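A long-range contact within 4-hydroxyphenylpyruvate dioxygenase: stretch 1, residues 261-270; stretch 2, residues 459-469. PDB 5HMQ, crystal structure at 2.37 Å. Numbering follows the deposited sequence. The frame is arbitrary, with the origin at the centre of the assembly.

Stretch 1 (261-270) RSLLYLEEQT
Stretch 2, residues 459-469: VLFYKSLFDFA

Two helical segments nearly two hundred residues apart in one chain pack here through van der Waals contact, an arginine on the first set into a hole of the second and a tyrosine lying against its backbone, without a single hydrogen bond between them. The example illustrates a general principle: long side chains with polar ends can serve as packing elements, their carbon atoms and planar groups doing much of the touching.

Stretch 1 is helical throughout, with regular i to i+4 bonds such as Tyr 265 N to Arg 261 O at 3.0 Å and phi/psi values near -64/-40. Stretch 2 continues an earlier helix through Val 459 and the residues that follow. Near its end, Phe 468 N reaches back to Tyr 462 O at 3.2 Å, while Asp 467 adopts left-handed values of 56/41; by Ala 469 the backbone is extended, at -126/159. The two helices run in broadly the same direction, their axes inclined by 38° and 10.0 Å apart at closest approach. Two pairs set the register: Ser 262 CA lies 7.0 Å from Leu 460 CA, and Tyr 265 CA lies 5.8 Å from Ser 464 CA. The contact buries 435 Å², counting both sides.

Arg 261 is a knob in a hole formed by Leu 460, Phe 461, Ser 464 and Leu 465. Its CB points toward stretch 2, and a t, t, m chain carries the methylenes across the partner helix, with CD 4.0 Å from Leu 460 CG and 3.5 Å from Ser 464 OG. Beyond them, Leu 465 CD1 covers one face of the guanidinium, 3.6 Å from Arg 261 CZ, and Arg 261 NH1 meets the Phe 461 ring at its edge, 3.8 Å from CD1. In this largely apolar setting, NE and NH2 are hydrogen-bonded elsewhere in the structure.

One turn later, Tyr 265 also directs its CB toward the partner. With chi1 at t and chi2 at 67°, its ring lies against the backbone of stretch 2: CD1 is 3.6 Å from Ser 464 CA, Ser 464 N lies over one face, and CE1 comes within 3.2 Å of Lys 463 O. A small residue suits this closest point of the register. Ser 464, chi1 p, also turns its hydroxyl back into its own helix, OG donating to Leu 460 O at 2.7 Å, so its polarity makes no demand on the neighbouring helix.

Leu 460 (t, p) points toward stretch 1 and supplies buried aliphatic bulk: its CD2 lies 3.7 Å from Ser 262 CB, while its CD1 makes a looser apolar contact, 4.5 Å from Tyr 265 CD2. The short side chain of Ser 262, chi1 p, fits beside this leucine.

Toward the C-terminal end the contact thins. Tyr 265 OH remains 4.4 Å from Asp 467 OD1, too long to count as a bond, and Gln 269 OE1, likewise 4.4 Å from Asp 467 OD1, makes a loose contact between two acceptor oxygens.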

# COMPACT_ATOMS: atom_id res chain seq x y z
N ARG C 261 -2.91 -3.47 -19.08
CA ARG C 261 -3.98 -2.52 -19.38
C ARG C 261 -3.42 -1.19 -19.88
O ARG C 261 -3.96 -0.61 -20.83
CB ARG C 261 -4.85 -2.31 -18.14
CG ARG C 261 -5.95 -1.27 -18.31
CD ARG C 261 -6.81 -1.16 -17.06
NE ARG C 261 -7.73 -2.28 -16.93
CZ ARG C 261 -8.47 -2.52 -15.85
NH1 ARG C 261 -8.39 -1.72 -14.80
NH2 ARG C 261 -9.29 -3.56 -15.82
N SER C 262 -2.34 -0.71 -19.27
CA SER C 262 -1.76 0.56 -19.70
C SER C 262 -1.17 0.48 -21.10
O SER C 262 -1.21 1.46 -21.85
CB SER C 262 -0.69 1.02 -18.71
OG SER C 262 0.52 0.32 -18.89
N LEU C 263 -0.64 -0.69 -21.48
CA LEU C 263 -0.12 -0.85 -22.83
C LEU C 263 -1.25 -0.89 -23.85
O LEU C 263 -1.12 -0.35 -24.96
CB LEU C 263 0.73 -2.12 -22.93
CG LEU C 263 2.15 -2.00 -22.35
CD1 LEU C 263 2.91 -3.31 -22.50
CD2 LEU C 263 2.89 -0.85 -23.01
N LEU C 264 -2.36 -1.55 -23.51
CA LEU C 264 -3.53 -1.54 -24.39
C LEU C 264 -4.04 -0.12 -24.59
O LEU C 264 -4.35 0.29 -25.72
CB LEU C 264 -4.63 -2.43 -23.81
CG LEU C 264 -4.27 -3.91 -23.65
CD1 LEU C 264 -5.46 -4.70 -23.11
CD2 LEU C 264 -3.76 -4.51 -24.96
N TYR C 265 -4.14 0.65 -23.50
CA TYR C 265 -4.59 2.03 -23.60
C TYR C 265 -3.59 2.88 -24.38
O TYR C 265 -3.98 3.74 -25.18
CB TYR C 265 -4.80 2.60 -22.19
CG TYR C 265 -5.31 4.02 -22.14
CD1 TYR C 265 -6.58 4.35 -22.60
CD2 TYR C 265 -4.52 5.04 -21.61
CE1 TYR C 265 -7.04 5.65 -22.54
CE2 TYR C 265 -4.97 6.34 -21.55
CZ TYR C 265 -6.23 6.64 -22.01
OH TYR C 265 -6.69 7.94 -21.95
N LEU C 266 -2.29 2.65 -24.16
CA LEU C 266 -1.27 3.37 -24.91
C LEU C 266 -1.38 3.10 -26.41
O LEU C 266 -1.23 4.02 -27.22
CB LEU C 266 0.12 2.98 -24.41
CG LEU C 266 1.30 3.43 -25.28
CD1 LEU C 266 1.35 4.95 -25.38
CD2 LEU C 266 2.61 2.88 -24.74
N GLU C 267 -1.62 1.84 -26.79
CA GLU C 267 -1.71 1.50 -28.20
C GLU C 267 -2.87 2.22 -28.88
O GLU C 267 -2.72 2.75 -29.98
CB GLU C 267 -1.85 -0.01 -28.37
CG GLU C 267 -0.57 -0.78 -28.11
CD GLU C 267 -0.73 -2.27 -28.33
OE1 GLU C 267 -1.76 -2.68 -28.92
OE2 GLU C 267 0.16 -3.04 -27.92
N GLU C 268 -4.04 2.26 -28.22
CA GLU C 268 -5.19 2.93 -28.80
C GLU C 268 -4.93 4.43 -28.94
O GLU C 268 -5.19 5.02 -30.00
CB GLU C 268 -6.43 2.67 -27.95
CG GLU C 268 -7.58 3.61 -28.29
CD GLU C 268 -8.73 3.49 -27.30
OE1 GLU C 268 -8.52 3.80 -26.12
OE2 GLU C 268 -9.82 3.06 -27.70
N GLN C 269 -4.42 5.05 -27.88
CA GLN C 269 -4.12 6.48 -27.94
C GLN C 269 -3.03 6.77 -28.94
O GLN C 269 -3.05 7.82 -29.59
CB GLN C 269 -3.72 7.00 -26.56
CG GLN C 269 -4.81 6.90 -25.52
CD GLN C 269 -6.06 7.62 -25.95
OE1 GLN C 269 -7.12 7.01 -26.12
NE2 GLN C 269 -5.96 8.93 -26.12
N THR C 270 -2.07 5.85 -29.10
CA THR C 270 -1.06 6.07 -30.12
C THR C 270 -1.68 5.94 -31.51
O THR C 270 -1.46 6.80 -32.36
CB THR C 270 0.10 5.10 -29.93
OG1 THR C 270 0.68 5.29 -28.63
CG2 THR C 270 1.17 5.33 -30.98
N VAL C 459 -6.91 5.78 -11.50
CA VAL C 459 -6.77 6.73 -12.60
C VAL C 459 -6.76 5.99 -13.94
O VAL C 459 -7.49 6.35 -14.87
CB VAL C 459 -5.49 7.58 -12.42
CG1 VAL C 459 -5.20 8.37 -13.69
CG2 VAL C 459 -5.64 8.50 -11.23
N LEU C 460 -5.94 4.94 -14.04
CA LEU C 460 -5.89 4.16 -15.27
C LEU C 460 -7.22 3.46 -15.53
O LEU C 460 -7.64 3.31 -16.69
CB LEU C 460 -4.75 3.15 -15.21
CG LEU C 460 -4.63 2.18 -16.38
CD1 LEU C 460 -4.52 2.93 -17.69
CD2 LEU C 460 -3.42 1.28 -16.18
N PHE C 461 -7.89 3.02 -14.47
CA PHE C 461 -9.19 2.36 -14.62
C PHE C 461 -10.18 3.26 -15.34
O PHE C 461 -10.84 2.84 -16.30
CB PHE C 461 -9.71 1.95 -13.24
CG PHE C 461 -11.14 1.47 -13.23
CD1 PHE C 461 -11.44 0.15 -13.50
CD2 PHE C 461 -12.17 2.34 -12.92
CE1 PHE C 461 -12.75 -0.30 -13.49
CE2 PHE C 461 -13.49 1.90 -12.90
CZ PHE C 461 -13.78 0.58 -13.18
N TYR C 462 -10.29 4.51 -14.90
CA TYR C 462 -11.26 5.43 -15.50
C TYR C 462 -10.78 5.97 -16.84
O TYR C 462 -11.59 6.18 -17.75
CB TYR C 462 -11.58 6.57 -14.53
CG TYR C 462 -12.73 6.25 -13.60
CD1 TYR C 462 -14.04 6.25 -14.06
CD2 TYR C 462 -12.51 5.95 -12.26
CE1 TYR C 462 -15.10 5.97 -13.22
CE2 TYR C 462 -13.56 5.65 -11.41
CZ TYR C 462 -14.86 5.67 -11.90
OH TYR C 462 -15.91 5.38 -11.06
N LYS C 463 -9.48 6.21 -16.99
CA LYS C 463 -8.96 6.70 -18.26
C LYS C 463 -9.17 5.69 -19.38
O LYS C 463 -9.50 6.06 -20.51
CB LYS C 463 -7.48 7.07 -18.15
CG LYS C 463 -7.21 8.45 -17.59
CD LYS C 463 -5.73 8.79 -17.72
CE LYS C 463 -5.46 10.26 -17.46
NZ LYS C 463 -4.01 10.58 -17.58
N SER C 464 -8.95 4.40 -19.10
CA SER C 464 -9.00 3.41 -20.16
C SER C 464 -10.40 2.87 -20.40
O SER C 464 -10.91 2.92 -21.52
CB SER C 464 -8.02 2.26 -19.86
OG SER C 464 -8.38 1.57 -18.68
N LEU C 465 -11.06 2.36 -19.35
CA LEU C 465 -12.36 1.74 -19.53
C LEU C 465 -13.43 2.74 -19.97
O LEU C 465 -14.33 2.38 -20.73
CB LEU C 465 -12.81 1.03 -18.25
CG LEU C 465 -12.33 -0.41 -18.04
CD1 LEU C 465 -10.87 -0.44 -17.61
CD2 LEU C 465 -13.21 -1.13 -17.03
N PHE C 466 -13.35 3.98 -19.49
CA PHE C 466 -14.41 4.96 -19.74
C PHE C 466 -13.91 6.20 -20.46
O PHE C 466 -14.68 7.15 -20.63
CB PHE C 466 -15.07 5.33 -18.41
CG PHE C 466 -15.73 4.16 -17.73
CD1 PHE C 466 -16.98 3.73 -18.13
CD2 PHE C 466 -15.08 3.49 -16.71
CE1 PHE C 466 -17.58 2.65 -17.52
CE2 PHE C 466 -15.68 2.41 -16.09
CZ PHE C 466 -16.93 1.98 -16.50
N ASP C 467 -12.65 6.22 -20.89
CA ASP C 467 -12.08 7.32 -21.67
C ASP C 467 -12.24 8.67 -20.96
O ASP C 467 -12.56 9.68 -21.57
CB ASP C 467 -12.70 7.37 -23.07
CG ASP C 467 -11.86 8.17 -24.05
OD1 ASP C 467 -10.64 8.32 -23.81
OD2 ASP C 467 -12.41 8.65 -25.07
N PHE C 468 -12.01 8.67 -19.65
CA PHE C 468 -11.92 9.92 -18.92
C PHE C 468 -10.59 10.61 -19.20
O PHE C 468 -9.62 9.99 -19.66
CB PHE C 468 -12.08 9.68 -17.41
CG PHE C 468 -13.50 9.49 -16.97
CD1 PHE C 468 -14.48 9.07 -17.86
CD2 PHE C 468 -13.86 9.72 -15.65
CE1 PHE C 468 -15.79 8.89 -17.45
CE2 PHE C 468 -15.17 9.54 -15.23
CZ PHE C 468 -16.13 9.13 -16.14
N ALA C 469 -10.54 11.91 -18.92
CA ALA C 469 -9.35 12.72 -19.14
C ALA C 469 -8.95 13.43 -17.86
O ALA C 469 -9.76 13.62 -16.95
CB ALA C 469 -9.57 13.74 -20.27